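Melibiose/raffinose/stachyose-binding protein MelE (Bacillus subtilis subsp. subtilis str. 168, PDB 4R6H) binds melibiose, raffinose and stachyose as the solute-binding component of the ABC transporter MelEDC-MsmX, which imports these sugars. Local coordinates at residues S39-T43 with D44-D48; G271-L274 with G275-V278; K324-I327 with A328-R332. One frame throughout, in Å; residues are numbered along the deposited sequence.

Interaction 1: residues S39-T43 with D44-D48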
ATOM      1  N   SER A  39     -16.556   1.421   1.285  1.00 17.98           N
ATOM      2  CA  SER A  39     -15.290   1.808   0.705  1.00 16.48           C
ATOM      3  C   SER A  39     -14.318   2.326   1.765  1.00 17.35           C
ATOM      4  O   SER A  39     -14.759   3.094   2.649  1.00 18.17           O
ATOM      5  CB  SER A  39     -15.506   2.871  -0.382  1.00 17.65           C
ATOM      6  OG  SER A  39     -14.247   3.365  -0.878  1.00 18.37           O
ATOM      7  N   THR A  40     -13.039   1.966   1.621  1.00 16.97           N
ATOM      8  CA  THR A  40     -11.955   2.564   2.453  1.00 16.32           C
ATOM      9  C   THR A  40     -11.323   3.831   1.868  1.00 20.56           C
ATOM     10  O   THR A  40     -10.335   4.313   2.409  1.00 19.72           O
ATOM     11  CB  THR A  40     -10.839   1.552   2.751  1.00 19.76           C
ATOM     12  OG1 THR A  40     -10.059   1.240   1.577  1.00 18.65           O
ATOM     13  CG2 THR A  40     -11.382   0.311   3.426  1.00 22.03           C
ATOM     14  N   MET A  41     -11.878   4.346   0.778  1.00 17.89           N
ATOM     15  CA  MET A  41     -11.333   5.557   0.163  1.00 17.35           C
ATOM     16  C   MET A  41     -11.352   6.696   1.173  1.00 20.00           C
ATOM     17  O   MET A  41     -12.261   6.799   1.975  1.00 21.38           O
ATOM     18  CB  MET A  41     -12.095   5.949  -1.087  1.00 19.33           C
ATOM     19  CG  MET A  41     -11.864   5.006  -2.228  1.00 19.94           C
ATOM     20  SD  MET A  41     -12.770   5.480  -3.698  1.00 20.59           S
ATOM     21  CE  MET A  41     -12.542   4.054  -4.756  1.00 20.08           C
ATOM     22  N   SER A  42     -10.348   7.549   1.082  1.00 21.94           N
ATOM     23  CA  SER A  42     -10.057   8.563   2.119  1.00 22.60           C
ATOM     24  C   SER A  42     -10.062   9.999   1.617  1.00 22.98           C
ATOM     25  O   SER A  42     -10.393  10.895   2.368  1.00 33.14           O
ATOM     26  CB  SER A  42      -8.726   8.232   2.816  1.00 27.86           C
ATOM     27  OG  SER A  42      -7.669   8.064   1.904  1.00 31.75           O
ATOM     28  N   THR A  43      -9.710  10.234   0.369  1.00 21.30           N
ATOM     29  CA  THR A  43      -9.532  11.614  -0.108  1.00 19.54           C
ATOM     30  C   THR A  43     -10.779  12.159  -0.760  1.00 21.58           C
ATOM     31  O   THR A  43     -11.693  11.403  -1.203  1.00 20.36           O
ATOM     32  CB  THR A  43      -8.375  11.748  -1.114  1.00 23.09           C
ATOM     33  OG1 THR A  43      -8.794  11.294  -2.398  1.00 24.64           O
ATOM     34  CG2 THR A  43      -7.116  11.028  -0.681  1.00 27.23           C
ATOM     35  N   ASP A  44     -10.884  13.484  -0.777  1.00 23.33           N
ATOM     36  CA  ASP A  44     -12.016  14.104  -1.410  1.00 22.79           C
ATOM     37  C   ASP A  44     -12.145  13.705  -2.873  1.00 20.27           C
ATOM     38  O   ASP A  44     -13.258  13.474  -3.318  1.00 22.94           O
ATOM     39  CB  ASP A  44     -11.968  15.638  -1.286  1.00 26.68           C
ATOM     40  CG  ASP A  44     -12.259  16.114   0.141  1.00 32.64           C
ATOM     41  OD1 ASP A  44     -12.499  15.301   1.050  1.00 31.93           O
ATOM     42  OD2 ASP A  44     -12.287  17.329   0.362  1.00 39.24           O
ATOM     43  N   SER A  45     -11.028  13.623  -3.611  1.00 19.07           N
ATOM     44  CA  SER A  45     -11.087  13.300  -5.047  1.00 20.53           C
ATOM     45  C   SER A  45     -11.677  11.903  -5.207  1.00 19.06           C
ATOM     46  O   SER A  45     -12.501  11.652  -6.074  1.00 20.70           O
ATOM     47  CB  SER A  45      -9.732  13.345  -5.758  1.00 23.79           C
ATOM     48  OG  SER A  45      -8.795  12.457  -5.171  1.00 28.04           O
ATOM     49  N   GLU A  46     -11.259  11.000  -4.319  1.00 20.15           N
ATOM     50  CA  GLU A  46     -11.729   9.614  -4.445  1.00 19.05           C
ATOM     51  C   GLU A  46     -13.198   9.540  -4.136  1.00 20.30           C
ATOM     52  O   GLU A  46     -14.006   8.954  -4.895  1.00 19.32           O
ATOM     53  CB  GLU A  46     -10.977   8.725  -3.482  1.00 20.68           C
ATOM     54  CG  GLU A  46      -9.537   8.565  -3.864  1.00 22.26           C
ATOM     55  CD  GLU A  46      -8.661   7.987  -2.815  1.00 20.36           C
ATOM     56  OE1 GLU A  46      -9.022   7.907  -1.613  1.00 22.76           O
ATOM     57  OE2 GLU A  46      -7.551   7.642  -3.239  1.00 24.28           O
ATOM     58  N   ARG A  47     -13.574  10.083  -2.979  1.00 19.80           N
ATOM     59  CA  ARG A  47     -14.959  10.017  -2.589  1.00 20.54           C
ATOM     60  C   ARG A  47     -15.869  10.725  -3.570  1.00 20.22           C
ATOM     61  O   ARG A  47     -16.935  10.203  -3.884  1.00 23.70           O
ATOM     62  CB  ARG A  47     -15.122  10.537  -1.148  1.00 21.95           C
ATOM     63  CG  ARG A  47     -14.359   9.717  -0.154  1.00 22.72           C
ATOM     64  CD  ARG A  47     -14.703  10.085   1.272  1.00 25.13           C
ATOM     65  NE  ARG A  47     -13.953   9.279   2.243  1.00 25.72           N
ATOM     66  CZ  ARG A  47     -13.981   9.467   3.565  1.00 37.36           C
ATOM     67  NH1 ARG A  47     -14.739  10.430   4.105  1.00 36.72           N
ATOM     68  NH2 ARG A  47     -13.274   8.679   4.356  1.00 32.42           N
ATOM     69  N   ASP A  48     -15.509  11.933  -4.007  1.00 21.20           N
ATOM     70  CA  ASP A  48     -16.341  12.678  -4.946  1.00 23.88           C
ATOM     71  C   ASP A  48     -16.477  11.969  -6.307  1.00 21.65           C
ATOM     72  O   ASP A  48     -17.538  11.923  -6.890  1.00 24.14           O
ATOM     73  CB  ASP A  48     -15.818  14.109  -5.145  1.00 28.95           C
ATOM     74  CG  ASP A  48     -15.814  14.929  -3.855  1.00 53.29           C
ATOM     75  OD1 ASP A  48     -16.402  14.480  -2.841  1.00 44.27           O
ATOM     76  OD2 ASP A  48     -15.183  16.022  -3.856  1.00 46.74           O
TER
HETATM   77  O   HOH W   1     -12.524  12.669   2.268  1.00 40.02           O

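Interaction 2: residues G271-L274 with G275-V278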
ATOM      1  N   GLY A 271       4.618   7.902  -0.567  1.00 45.49           N
ATOM      2  CA  GLY A 271       3.292   8.238  -0.045  1.00 35.31           C
ATOM      3  C   GLY A 271       2.190   8.232  -1.103  1.00 58.98           C
ATOM      4  O   GLY A 271       1.003   8.068  -0.783  1.00 42.05           O
ATOM      5  N   GLY A 272       2.574   8.426  -2.366  1.00 34.59           N
ATOM      6  CA  GLY A 272       1.643   8.279  -3.482  1.00 31.07           C
ATOM      7  C   GLY A 272       1.342   9.552  -4.263  1.00 20.19           C
ATOM      8  O   GLY A 272       1.088   9.459  -5.450  1.00 21.57           O
ATOM      9  N   THR A 273       1.294  10.703  -3.613  1.00 23.74           N
ATOM     10  CA  THR A 273       0.966  11.945  -4.331  1.00 22.36           C
ATOM     11  C   THR A 273       2.054  12.994  -4.186  1.00 19.75           C
ATOM     12  O   THR A 273       1.842  14.162  -4.477  1.00 20.11           O
ATOM     13  CB  THR A 273      -0.357  12.561  -3.905  1.00 22.63           C
ATOM     14  OG1 THR A 273      -0.307  12.869  -2.491  1.00 27.36           O
ATOM     15  CG2 THR A 273      -1.515  11.595  -4.186  1.00 22.55           C
ATOM     16  N   LEU A 274       3.233  12.587  -3.753  1.00 19.35           N
ATOM     17  CA  LEU A 274       4.257  13.569  -3.421  1.00 19.04           C
ATOM     18  C   LEU A 274       4.684  14.358  -4.650  1.00 18.37           C
ATOM     19  O   LEU A 274       4.787  15.605  -4.605  1.00 18.06           O
ATOM     20  CB  LEU A 274       5.481  12.930  -2.738  1.00 19.83           C
ATOM     21  CG  LEU A 274       6.609  13.890  -2.282  1.00 16.88           C
ATOM     22  CD1 LEU A 274       6.111  14.925  -1.294  1.00 22.30           C
ATOM     23  CD2 LEU A 274       7.796  13.124  -1.684  1.00 21.32           C
ATOM     24  N   GLY A 275       4.949  13.651  -5.746  1.00 20.10           N
ATOM     25  CA  GLY A 275       5.426  14.300  -6.959  1.00 18.95           C
ATOM     26  C   GLY A 275       4.460  15.346  -7.426  1.00 17.96           C
ATOM     27  O   GLY A 275       4.805  16.474  -7.726  1.00 19.88           O
ATOM     28  N   GLN A 276       3.190  14.963  -7.493  1.00 17.77           N
ATOM     29  CA  GLN A 276       2.195  15.871  -8.059  1.00 20.28           C
ATOM     30  C   GLN A 276       1.976  17.067  -7.130  1.00 22.35           C
ATOM     31  O   GLN A 276       1.787  18.230  -7.569  1.00 23.43           O
ATOM     32  CB  GLN A 276       0.890  15.097  -8.381  1.00 21.62           C
ATOM     33  CG  GLN A 276       0.084  14.505  -7.195  1.00 21.32           C
ATOM     34  CD  GLN A 276      -0.880  13.347  -7.524  1.00 23.42           C
ATOM     35  OE1 GLN A 276      -2.069  13.377  -7.175  1.00 29.28           O
ATOM     36  NE2 GLN A 276      -0.368  12.333  -8.110  1.00 23.27           N
ATOM     37  N   ASP A 277       2.019  16.821  -5.830  1.00 18.69           N
ATOM     38  CA  ASP A 277       1.817  17.875  -4.843  1.00 18.91           C
ATOM     39  C   ASP A 277       2.986  18.871  -4.844  1.00 21.27           C
ATOM     40  O   ASP A 277       2.776  20.089  -4.749  1.00 21.58           O
ATOM     41  CB  ASP A 277       1.650  17.295  -3.453  1.00 21.97           C
ATOM     42  CG  ASP A 277       0.369  16.513  -3.284  1.00 25.73           C
ATOM     43  OD1 ASP A 277      -0.576  16.730  -4.081  1.00 27.51           O
ATOM     44  OD2 ASP A 277       0.395  15.654  -2.353  1.00 27.65           O
ATOM     45  N   VAL A 278       4.205  18.353  -4.949  1.00 17.78           N
ATOM     46  CA  VAL A 278       5.396  19.189  -5.023  1.00 19.11           C
ATOM     47  C   VAL A 278       5.394  20.024  -6.308  1.00 19.77           C
ATOM     48  O   VAL A 278       5.709  21.211  -6.259  1.00 20.70           O
ATOM     49  CB  VAL A 278       6.669  18.275  -4.966  1.00 19.52           C
ATOM     50  CG1 VAL A 278       7.932  19.003  -5.433  1.00 19.44           C
ATOM     51  CG2 VAL A 278       6.856  17.756  -3.561  1.00 20.59           C
TER

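Interaction 3: residues K324-I327 with A328-R332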
ATOM      1  N   LYS A 324     -23.043  -7.104  -9.186  1.00 19.16           N
ATOM      2  CA  LYS A 324     -22.246  -7.432 -10.374  1.00 20.31           C
ATOM      3  C   LYS A 324     -22.435  -6.430 -11.501  1.00 20.42           C
ATOM      4  O   LYS A 324     -21.437  -6.066 -12.178  1.00 20.48           O
ATOM      5  CB  LYS A 324     -22.525  -8.849 -10.859  1.00 22.98           C
ATOM      6  CG  LYS A 324     -22.001  -9.900  -9.913  1.00 21.15           C
ATOM      7  CD  LYS A 324     -22.233 -11.303 -10.465  1.00 25.27           C
ATOM      8  CE  LYS A 324     -21.690 -12.347  -9.526  1.00 28.63           C
ATOM      9  NZ  LYS A 324     -22.012 -13.729 -10.015  1.00 29.11           N
ATOM     10  N   ASP A 325     -23.671  -5.944 -11.714  1.00 21.27           N
ATOM     11  CA  ASP A 325     -23.906  -4.931 -12.738  1.00 20.64           C
ATOM     12  C   ASP A 325     -23.073  -3.670 -12.406  1.00 21.64           C
ATOM     13  O   ASP A 325     -22.513  -3.024 -13.307  1.00 21.14           O
ATOM     14  CB  ASP A 325     -25.382  -4.499 -12.824  1.00 22.85           C
ATOM     15  CG  ASP A 325     -26.300  -5.541 -13.442  1.00 30.36           C
ATOM     16  OD1 ASP A 325     -25.859  -6.459 -14.147  1.00 30.78           O
ATOM     17  OD2 ASP A 325     -27.516  -5.392 -13.169  1.00 36.08           O
ATOM     18  N   PHE A 326     -22.971  -3.343 -11.109  1.00 19.41           N
ATOM     19  CA  PHE A 326     -22.239  -2.150 -10.710  1.00 17.48           C
ATOM     20  C   PHE A 326     -20.714  -2.357 -10.964  1.00 17.26           C
ATOM     21  O   PHE A 326     -20.012  -1.438 -11.426  1.00 18.35           O
ATOM     22  CB  PHE A 326     -22.509  -1.813  -9.230  1.00 18.37           C
ATOM     23  CG  PHE A 326     -21.946  -0.485  -8.814  1.00 17.55           C
ATOM     24  CD1 PHE A 326     -20.654  -0.367  -8.329  1.00 18.72           C
ATOM     25  CD2 PHE A 326     -22.687   0.647  -8.940  1.00 18.37           C
ATOM     26  CE1 PHE A 326     -20.150   0.855  -7.993  1.00 17.93           C
ATOM     27  CE2 PHE A 326     -22.180   1.880  -8.601  1.00 20.30           C
ATOM     28  CZ  PHE A 326     -20.899   1.994  -8.141  1.00 17.64           C
ATOM     29  N   ILE A 327     -20.203  -3.540 -10.611  1.00 17.91           N
ATOM     30  CA  ILE A 327     -18.799  -3.848 -10.878  1.00 17.29           C
ATOM     31  C   ILE A 327     -18.524  -3.723 -12.395  1.00 17.02           C
ATOM     32  O   ILE A 327     -17.526  -3.112 -12.816  1.00 18.79           O
ATOM     33  CB  ILE A 327     -18.429  -5.239 -10.344  1.00 18.75           C
ATOM     34  CG1 ILE A 327     -18.395  -5.237  -8.811  1.00 16.92           C
ATOM     35  CG2 ILE A 327     -17.090  -5.668 -10.917  1.00 18.83           C
ATOM     36  CD1 ILE A 327     -18.226  -6.608  -8.190  1.00 20.09           C
ATOM     37  N   ALA A 328     -19.390  -4.334 -13.216  1.00 19.09           N
ATOM     38  CA  ALA A 328     -19.203  -4.261 -14.671  1.00 19.35           C
ATOM     39  C   ALA A 328     -19.203  -2.822 -15.175  1.00 18.28           C
ATOM     40  O   ALA A 328     -18.437  -2.474 -16.078  1.00 20.07           O
ATOM     41  CB  ALA A 328     -20.244  -5.097 -15.403  1.00 21.16           C
ATOM     42  N   PHE A 329     -20.061  -1.988 -14.593  1.00 18.95           N
ATOM     43  CA  PHE A 329     -20.130  -0.591 -14.926  1.00 18.59           C
ATOM     44  C   PHE A 329     -18.789   0.079 -14.570  1.00 18.53           C
ATOM     45  O   PHE A 329     -18.250   0.851 -15.354  1.00 19.44           O
ATOM     46  CB  PHE A 329     -21.311   0.071 -14.196  1.00 20.28           C
ATOM     47  CG  PHE A 329     -21.377   1.547 -14.363  1.00 19.44           C
ATOM     48  CD1 PHE A 329     -20.727   2.366 -13.470  1.00 19.79           C
ATOM     49  CD2 PHE A 329     -22.136   2.135 -15.373  1.00 22.70           C
ATOM     50  CE1 PHE A 329     -20.747   3.751 -13.607  1.00 23.76           C
ATOM     51  CE2 PHE A 329     -22.187   3.513 -15.506  1.00 24.13           C
ATOM     52  CZ  PHE A 329     -21.504   4.322 -14.603  1.00 24.77           C
ATOM     53  N   MET A 330     -18.309  -0.141 -13.355  1.00 17.07           N
ATOM     54  CA  MET A 330     -17.039   0.452 -12.916  1.00 17.94           C
ATOM     55  C   MET A 330     -15.838   0.026 -13.784  1.00 19.68           C
ATOM     56  O   MET A 330     -14.883   0.808 -13.963  1.00 17.88           O
ATOM     57  CB  MET A 330     -16.785   0.095 -11.450  1.00 16.81           C
ATOM     58  CG  MET A 330     -17.706   0.819 -10.484  1.00 18.74           C
ATOM     59  SD  MET A 330     -17.587   2.602 -10.416  1.00 19.58           S
ATOM     60  CE  MET A 330     -15.967   2.832  -9.670  1.00 21.42           C
ATOM     61  N   ALA A 331     -15.925  -1.181 -14.352  1.00 18.86           N
ATOM     62  CA  ALA A 331     -14.859  -1.767 -15.172  1.00 17.15           C
ATOM     63  C   ALA A 331     -14.843  -1.258 -16.608  1.00 19.72           C
ATOM     64  O   ALA A 331     -13.872  -1.507 -17.334  1.00 21.52           O
ATOM     65  CB  ALA A 331     -14.962  -3.286 -15.173  1.00 18.43           C
ATOM     66  N   ARG A 332     -15.893  -0.591 -17.042  1.00 19.07           N
ATOM     67  CA  ARG A 332     -15.880   0.023 -18.396  1.00 17.75           C
ATOM     68  C   ARG A 332     -14.654   0.964 -18.459  1.00 18.49           C
ATOM     69  O   ARG A 332     -14.425   1.733 -17.534  1.00 20.50           O
ATOM     70  CB  ARG A 332     -17.151   0.808 -18.641  1.00 21.85           C
ATOM     71  CG  ARG A 332     -18.392  -0.049 -18.689  1.00 21.70           C
ATOM     72  CD  ARG A 332     -19.576   0.864 -18.963  1.00 22.93           C
ATOM     73  NE  ARG A 332     -20.813   0.109 -18.886  1.00 25.18           N
ATOM     74  CZ  ARG A 332     -22.025   0.642 -18.810  1.00 25.28           C
ATOM     75  NH1 ARG A 332     -22.198   1.939 -18.842  1.00 25.32           N
ATOM     76  NH2 ARG A 332     -23.089  -0.170 -18.777  1.00 30.13           N
TER

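Interaction 1: residues S39-T43 with D44-D48
Glu46 turns its carboxylate back over the start of helix 44-60, and its OE1 accepts two backbone N-H groups of the loop arriving from strand 33-38. Ser42 N, 3.0 Å from Glu46 OE1, comes nearly along the C-O axis; Thr43 N, 3.1 Å from Glu46 OE1, comes from above the carboxylate plane. Thr43, the N-cap residue, thus has its own N-H bound by the acid three residues on. This side is packed: extended Met41 passes with SD 3.7 Å from Glu46 CB and lies against Phe50 and Met339. Toward the exposed start of the helix, Thr43 OG1 donates to Ser45 OG, which also bonds to Ala342 O.

The other side is looser and wetter. There a water bridges Ser42 O and Asp44 OD1. Arg47, extended from CG to NE (chi2 -170°), reaches back to grip Met41 O side-on, Arg47 NE lying 3.0 Å and Arg47 NH2 3.2 Å from Met41 O. A leucine in place of Arg47 would probably leave Met41 O without either donor and the loop less firmly tied. Donors of the loop meet an acid and an acceptor meets a base, which pins the incoming chain to the helix start.

Interaction 2: residues G271-L274 with G275-V278
Thr273 and Asp277 meet twice, through side chains and through backbone. Thr273 OG1 donates to Asp277 OD2 at 2.9 Å, reaching it from above the carboxylate plane, while Asp277 N donates to Thr273 O at 3.0 Å. The carboxylate is held close over the threonine carbonyl, Asp277 OD2 lying 3.0 Å from Thr273 O; because both are acceptors, the hydroxyl bond is likely to offset some of their mutual repulsion. Gln276 closes over another part of the same threonine. Its CG sits between its own backbone N and carbonyl carbon (chi1 66°), which folds the chain back so that Gln276 CD lies 3.7 Å from Thr273 CB, and OE1 rests beside the methyl CG2.

Thr273 is the N-cap of helix 274-281, which follows strand 265-269 of the large mixed sheet in the two-lobed fold of solute-binding proteins. Its hydroxyl makes no capping bond, being turned to Asp277 instead, and the first turn is closed by main-chain bonds, the next of them from Val278 N to Leu274 O at 2.8 Å. Alongside that bond the apolar branches touch, Leu274 CD1 lying 3.7 Å from Val278 CG2.

Further out, Leu274 and Val278 both press on Met260 of helix 256-261, and Leu274 also reaches Leu256 and Tyr358. The Tyr358 hydroxyl bonds to Gly275 N, supplying an early N-H of the helix with a partner. Ser344 OG bonds to Gln276 OE1 and fixes the amide against Thr273, whose side chain it also touches. The approach to the cap depends on Gly272: with phi at 115°, a CB there would be jammed against the carbonyl oxygen of Gly271.

Interaction 3: residues K324-I327 with A328-R332
Met330 brings its sulfur to the ring of Phe326, one helical turn earlier, in a Met-aromatic contact. Met330 SD stands 4.7 Å from the Phe326 ring centroid and 45° off the ring normal, so the approach is oblique. The methionine chain is bent at both chi2 (-63°) and chi3 (-69°), which lays it beside the phenylalanine, pointing the same way. Met330 CG makes the closest side-chain touch, 3.5 Å from Phe326 CE1, and Met330 SD lies 3.9 Å from that same ring carbon. Beneath the pair runs an ordinary helical bond, Met330 N to Phe326 O at 2.9 Å.

Phe329 stands next to them on the buried side of helix 320-331. Its CB is 3.4 Å from Phe326 O, which also lies near the plane of the Phe329 ring, at its edge. Both phenylalanines meet Phe57 of helix 44-60 edge-to-face; Phe326 and Met330 also reach Phe50, and Phe326 extends to Leu35 and Ile37 of strand 33-38. Ile327 and Ala331 look toward strand 136-137, packing on Tyr136 and on Trp114.

Polar groups take over at the margins. Asp325 pairs with Lys321 in a salt bridge one turn back along the helix. Arg332, the N-cap of helix 333-343, forms a salt bridge with Glu60 through NH2, and Phe329 CD2 sits 3.5 Å above the Arg332 guanidinium plane, toward its rim. Phe329 O accepts from Asn335 ND2 of that next helix. The buried face is thus joined to its neighbours by aromatic edges, sulfur and aliphatic carbon, contacts that depend on close fit more than on charge, whereas charge is kept to the border, where Arg332 pairs with Glu60 and meets the border of the Phe329 ring.

Interactions 1 and 3 hold the same element, helix 44-60: the first fixes its start, the second packs helix 320-331 against it, and Phe50 is touched from both. Their centres lie about 18 Å apart, and those of interactions 1 and 2 about 17 Å. Interactions 1 and 2 are partly buried helix starts, the former with an exposed, water-bridged side; in it an acid of the first turn binds N-H groups of the incoming loop, whereas in interaction 2 a threonine hydroxyl turns to an aspartate. Interaction 3 is the buried, mainly apolar one. Helix 333-343 relates all three: Arg332 precedes it, Ala342 near its end meets interaction 1, and Ser344 just beyond it meets interaction 2.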